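Local coordinates for protein response regulator aspartate phosphatase H (Bacillus subtilis, PDB 3Q15) that dephosphorylates the sporulation phosphotransferase Spo0F and also acts on the response regulator ComA, helping to separate competence and sporulation in time, at residues A[180-185]-A[209-214]; A[184-189]-A[222-227]. One frame throughout, in Å; residues are numbered along the deposited sequence.

How the interactions relate
Two ways in which one helix of a tetratricopeptide array meets its neighbours are compared here. Both contacts start from helix 178-194, and their centres lie about 8 Å apart. Interaction 1 joins it to the antiparallel helix 198-214 and is buried and aliphatic, with a polar cluster around a sulfate on the far flank of the first helix. Interaction 2 reaches on to helix 218-235, nearly parallel and in what is predicted as the next repeat; it is only partly buried and rests on a single aromatic ring met by two polar side chains and an isoleucine methyl. The two adjoin directly, since Leu209 CA packs against Ser224 CB at 3.7 Å.

Interaction 1: A[180-185]-A[209-214]; sequences RTIQSL and LELAMD. With SO4 (sulfate ion), chain F.
Within the helical hairpin predicted as the third tetratricopeptide repeat, Ile182 and Thr181 of the first helix meet Leu211 and Ala212 of the second. One methyl of Leu211, CD2, goes between the two upstream side chains. Leu211 CD2 lies 3.5 Å from Thr181 CG2, a tight carbon pair, and 3.7 Å from Ile182 CG1. Leu211 CG stands anti to its own backbone N (chi1 -174°), which carries the branch across to the opposite helix. Further out, Ile182 CD1 rests on Ala212, 3.7 Å from both its CB and its CA. The two segments run antiparallel at 159°, the helix-turn-helix pairing that defines a tetratricopeptide unit. Thr181 OG1 turns back to Tyr177 O in its own helix. On another flank, the Arg180 guanidinium meets a sulfate, probably from the crystallisation liquor, edge-on: NH2 donates almost straight to O3 at 3.1 Å, and NH1 reaches O1 less directly. Arg180 NH1 also donates to Gln183 OE1 (2.9 Å), arriving above the carbonyl plane, while NH2 forms a salt bridge with Glu142. With a leucine at Arg180, Glu142 would probably lose its charged mate and Gln183 OE1 its donor.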
loop_
_atom_site.group_PDB
_atom_site.type_symbol
_atom_site.label_atom_id
_atom_site.label_comp_id
_atom_site.label_asym_id
_atom_site.label_seq_id
_atom_site.Cartn_x
_atom_site.Cartn_y
_atom_site.Cartn_z
ATOM N N ARG A 180 9.378 4.074 21.206
ATOM C CA ARG A 180 8.644 3.710 19.998
ATOM C C ARG A 180 7.627 4.782 19.631
ATOM O O ARG A 180 7.321 4.978 18.457
ATOM C CB ARG A 180 7.939 2.359 20.164
ATOM C CG ARG A 180 8.807 1.149 19.837
ATOM C CD ARG A 180 9.125 1.083 18.350
ATOM N NE ARG A 180 9.728 -0.194 17.974
ATOM C CZ ARG A 180 10.911 -0.326 17.381
ATOM N NH1 ARG A 180 11.634 0.745 17.083
ATOM N NH2 ARG A 180 11.367 -1.533 17.078
ATOM N N THR A 181 7.105 5.467 20.643
ATOM C CA THR A 181 6.118 6.521 20.439
ATOM C C THR A 181 6.760 7.706 19.740
ATOM O O THR A 181 6.194 8.275 18.814
ATOM C CB THR A 181 5.513 6.984 21.786
ATOM O OG1 THR A 181 4.825 5.889 22.402
ATOM C CG2 THR A 181 4.534 8.129 21.579
ATOM N N ILE A 182 7.954 8.070 20.193
ATOM C CA ILE A 182 8.703 9.157 19.583
ATOM C C ILE A 182 9.073 8.805 18.148
ATOM O O ILE A 182 8.880 9.608 17.234
ATOM C CB ILE A 182 9.969 9.482 20.387
ATOM C CG1 ILE A 182 9.588 10.059 21.757
ATOM C CG2 ILE A 182 10.849 10.451 19.619
ATOM C CD1 ILE A 182 10.756 10.268 22.688
ATOM N N GLN A 183 9.594 7.594 17.957
ATOM C CA GLN A 183 9.952 7.116 16.624
ATOM C C GLN A 183 8.731 7.094 15.714
ATOM O O GLN A 183 8.833 7.373 14.523
ATOM C CB GLN A 183 10.575 5.717 16.694
ATOM C CG GLN A 183 11.916 5.656 17.405
ATOM C CD GLN A 183 12.340 4.235 17.736
ATOM O OE1 GLN A 183 11.528 3.411 18.163
ATOM N NE2 GLN A 183 13.618 3.940 17.536
ATOM N N SER A 184 7.575 6.759 16.280
ATOM C CA SER A 184 6.335 6.722 15.508
ATOM C C SER A 184 5.911 8.125 15.095
ATOM O O SER A 184 5.390 8.329 13.997
ATOM C CB SER A 184 5.220 6.032 16.292
ATOM O OG SER A 184 5.508 4.657 16.474
ATOM N N LEU A 185 6.143 9.089 15.977
ATOM C CA LEU A 185 5.849 10.481 15.672
ATOM C C LEU A 185 6.756 10.989 14.558
ATOM O O LEU A 185 6.305 11.703 13.660
ATOM C CB LEU A 185 5.990 11.348 16.928
ATOM C CG LEU A 185 4.973 11.046 18.035
ATOM C CD1 LEU A 185 5.343 11.736 19.344
ATOM C CD2 LEU A 185 3.570 11.441 17.595
ATOM N N LEU A 209 9.089 16.065 20.872
ATOM C CA LEU A 209 10.011 16.843 21.691
ATOM C C LEU A 209 9.605 16.817 23.163
ATOM O O LEU A 209 10.436 16.575 24.038
ATOM C CB LEU A 209 10.103 18.292 21.201
ATOM C CG LEU A 209 10.919 19.237 22.095
ATOM C CD1 LEU A 209 12.353 18.746 22.242
ATOM C CD2 LEU A 209 10.895 20.666 21.564
ATOM N N GLU A 210 8.327 17.072 23.430
ATOM C CA GLU A 210 7.826 17.105 24.804
ATOM C C GLU A 210 7.998 15.759 25.492
ATOM O O GLU A 210 8.429 15.689 26.641
ATOM C CB GLU A 210 6.357 17.541 24.847
ATOM C CG GLU A 210 6.158 19.013 25.179
ATOM C CD GLU A 210 4.865 19.279 25.935
ATOM O OE1 GLU A 210 3.833 18.657 25.602
ATOM O OE2 GLU A 210 4.883 20.106 26.871
ATOM N N LEU A 211 7.657 14.690 24.783
ATOM C CA LEU A 211 7.783 13.347 25.329
ATOM C C LEU A 211 9.245 13.027 25.631
ATOM O O LEU A 211 9.569 12.488 26.691
ATOM C CB LEU A 211 7.203 12.324 24.351
ATOM C CG LEU A 211 7.132 10.878 24.835
ATOM C CD1 LEU A 211 6.347 10.785 26.137
ATOM C CD2 LEU A 211 6.515 9.999 23.762
ATOM N N ALA A 212 10.122 13.377 24.693
ATOM C CA ALA A 212 11.556 13.132 24.827
ATOM C C ALA A 212 12.164 13.843 26.033
ATOM O O ALA A 212 13.086 13.330 26.667
ATOM C CB ALA A 212 12.284 13.539 23.551
ATOM N N MET A 213 11.657 15.033 26.341
ATOM C CA MET A 213 12.143 15.789 27.492
ATOM C C MET A 213 11.631 15.214 28.810
ATOM O O MET A 213 12.324 15.261 29.827
ATOM C CB MET A 213 11.784 17.272 27.371
ATOM C CG MET A 213 12.783 18.080 26.557
ATOM S SD MET A 213 12.432 19.845 26.560
ATOM C CE MET A 213 13.934 20.495 25.833
ATOM N N ASP A 214 10.418 14.670 28.791
ATOM C CA ASP A 214 9.861 14.023 29.972
ATOM C C ASP A 214 10.716 12.826 30.385
ATOM O O ASP A 214 11.072 12.684 31.551
ATOM C CB ASP A 214 8.415 13.585 29.725
ATOM C CG ASP A 214 7.437 14.750 29.751
ATOM O OD1 ASP A 214 6.614 14.859 28.817
ATOM O OD2 ASP A 214 7.483 15.552 30.709
HETATM S S SO4 F . 14.875 -0.640 15.966
HETATM O O1 SO4 F . 14.665 0.089 17.214
HETATM O O2 SO4 F . 16.305 -0.841 15.758
HETATM O O3 SO4 F . 14.205 -1.936 16.032
HETATM O O4 SO4 F . 14.329 0.139 14.858
#

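Interaction 2: A[184-189]-A[222-227]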
loop_
_atom_site.group_PDB
_atom_site.type_symbol
_atom_site.label_atom_id
_atom_site.label_comp_id
_atom_site.label_asym_id
_atom_site.label_seq_id
_atom_site.Cartn_x
_atom_site.Cartn_y
_atom_site.Cartn_z
ATOM N N SER A 184 7.575 6.759 16.280
ATOM C CA SER A 184 6.335 6.722 15.508
ATOM C C SER A 184 5.911 8.125 15.095
ATOM O O SER A 184 5.390 8.329 13.997
ATOM C CB SER A 184 5.220 6.032 16.292
ATOM O OG SER A 184 5.508 4.657 16.474
ATOM N N LEU A 185 6.143 9.089 15.977
ATOM C CA LEU A 185 5.849 10.481 15.672
ATOM C C LEU A 185 6.756 10.989 14.558
ATOM O O LEU A 185 6.305 11.703 13.660
ATOM C CB LEU A 185 5.990 11.348 16.928
ATOM C CG LEU A 185 4.973 11.046 18.035
ATOM C CD1 LEU A 185 5.343 11.736 19.344
ATOM C CD2 LEU A 185 3.570 11.441 17.595
ATOM N N PHE A 186 8.033 10.621 14.618
ATOM C CA PHE A 186 8.974 10.972 13.553
ATOM C C PHE A 186 8.523 10.409 12.208
ATOM O O PHE A 186 8.596 11.087 11.182
ATOM C CB PHE A 186 10.391 10.487 13.877
ATOM C CG PHE A 186 11.057 11.254 14.985
ATOM C CD1 PHE A 186 10.507 12.437 15.455
ATOM C CD2 PHE A 186 12.232 10.795 15.555
ATOM C CE1 PHE A 186 11.114 13.148 16.476
ATOM C CE2 PHE A 186 12.845 11.502 16.576
ATOM C CZ PHE A 186 12.283 12.681 17.036
ATOM N N VAL A 187 8.056 9.163 12.217
ATOM C CA VAL A 187 7.587 8.527 10.992
ATOM C C VAL A 187 6.373 9.259 10.428
ATOM O O VAL A 187 6.292 9.509 9.227
ATOM C CB VAL A 187 7.257 7.044 11.211
ATOM C CG1 VAL A 187 6.593 6.461 9.971
ATOM C CG2 VAL A 187 8.525 6.274 11.553
ATOM N N ILE A 188 5.438 9.616 11.301
ATOM C CA ILE A 188 4.254 10.354 10.881
ATOM C C ILE A 188 4.633 11.702 10.268
ATOM O O ILE A 188 4.123 12.081 9.212
ATOM C CB ILE A 188 3.288 10.567 12.056
ATOM C CG1 ILE A 188 2.804 9.219 12.591
ATOM C CG2 ILE A 188 2.107 11.423 11.632
ATOM C CD1 ILE A 188 1.968 9.330 13.864
ATOM N N ALA A 189 5.529 12.423 10.935
ATOM C CA ALA A 189 6.021 13.693 10.414
ATOM C C ALA A 189 6.703 13.495 9.063
ATOM O O ALA A 189 6.432 14.225 8.111
ATOM C CB ALA A 189 6.982 14.330 11.398
ATOM N N ALA A 222 17.668 16.224 21.136
ATOM C CA ALA A 222 18.443 16.838 20.067
ATOM C C ALA A 222 17.830 16.546 18.700
ATOM O O ALA A 222 17.709 17.439 17.861
ATOM C CB ALA A 222 19.879 16.349 20.117
ATOM N N ILE A 223 17.446 15.293 18.479
ATOM C CA ILE A 223 16.868 14.894 17.200
ATOM C C ILE A 223 15.530 15.579 16.959
ATOM O O ILE A 223 15.257 16.048 15.853
ATOM C CB ILE A 223 16.688 13.365 17.101
ATOM C CG1 ILE A 223 18.047 12.664 17.134
ATOM C CG2 ILE A 223 15.947 13.003 15.826
ATOM C CD1 ILE A 223 17.959 11.150 17.172
ATOM N N SER A 224 14.700 15.637 17.998
ATOM C CA SER A 224 13.403 16.307 17.908
ATOM C C SER A 224 13.567 17.775 17.539
ATOM O O SER A 224 12.834 18.301 16.697
ATOM C CB SER A 224 12.640 16.194 19.231
ATOM O OG SER A 224 12.372 14.837 19.552
ATOM N N LEU A 225 14.527 18.432 18.183
ATOM C CA LEU A 225 14.791 19.845 17.943
ATOM C C LEU A 225 15.292 20.057 16.519
ATOM O O LEU A 225 14.928 21.029 15.858
ATOM C CB LEU A 225 15.813 20.370 18.952
ATOM C CG LEU A 225 15.334 20.528 20.398
ATOM C CD1 LEU A 225 16.509 20.771 21.335
ATOM C CD2 LEU A 225 14.321 21.664 20.506
ATOM N N LEU A 226 16.129 19.136 16.054
ATOM C CA LEU A 226 16.624 19.167 14.684
ATOM C C LEU A 226 15.478 19.000 13.694
ATOM O O LEU A 226 15.384 19.727 12.704
ATOM C CB LEU A 226 17.657 18.062 14.475
ATOM C CG LEU A 226 18.161 17.859 13.046
ATOM C CD1 LEU A 226 18.768 19.142 12.502
ATOM C CD2 LEU A 226 19.172 16.732 13.016
ATOM N N ASN A 227 14.606 18.037 13.968
ATOM C CA ASN A 227 13.453 17.787 13.116
ATOM C C ASN A 227 12.513 18.985 13.056
ATOM O O ASN A 227 11.996 19.325 11.993
ATOM C CB ASN A 227 12.711 16.527 13.572
ATOM C CG ASN A 227 13.487 15.257 13.266
ATOM O OD1 ASN A 227 14.440 15.280 12.493
ATOM N ND2 ASN A 227 13.075 14.146 13.863
#
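The ring of Phe186 projects from helix 178-194 toward helix 218-235, and three side chains of segment 222-227 meet it from different directions. Asn227 comes over one face: its ND2 stands 3.3 Å above the ring plane, over the centre, with the amide plane turned 85° from that of the ring. The amide thus presents its nitrogen end to the pi face instead of lying flat on it, and Asn227 ND2 lies 3.4 Å from Phe186 CE1. Ser224 takes the edge, its OG in the ring plane and 3.3 Å from Phe186 CZ. That hydroxyl is hydrogen-bonded to Phe220 O, one turn back in its own helix. The two segments are nearly parallel, 14° apart with axes 11.9 Å from each other, and belong to what are predicted as successive tetratricopeptide repeats, consistent with a contact between corresponding helices of neighbouring units. From that position Phe186 also touches Ala208 on the intervening helix 198-214. Ile223 supplies the apolar partner, crossing the aromatic side chain at about a right angle. Its CG2, anti to the backbone N, reaches Phe186 CE2 at 3.5 Å, while elsewhere the Ile223 side chain packs on Leu259.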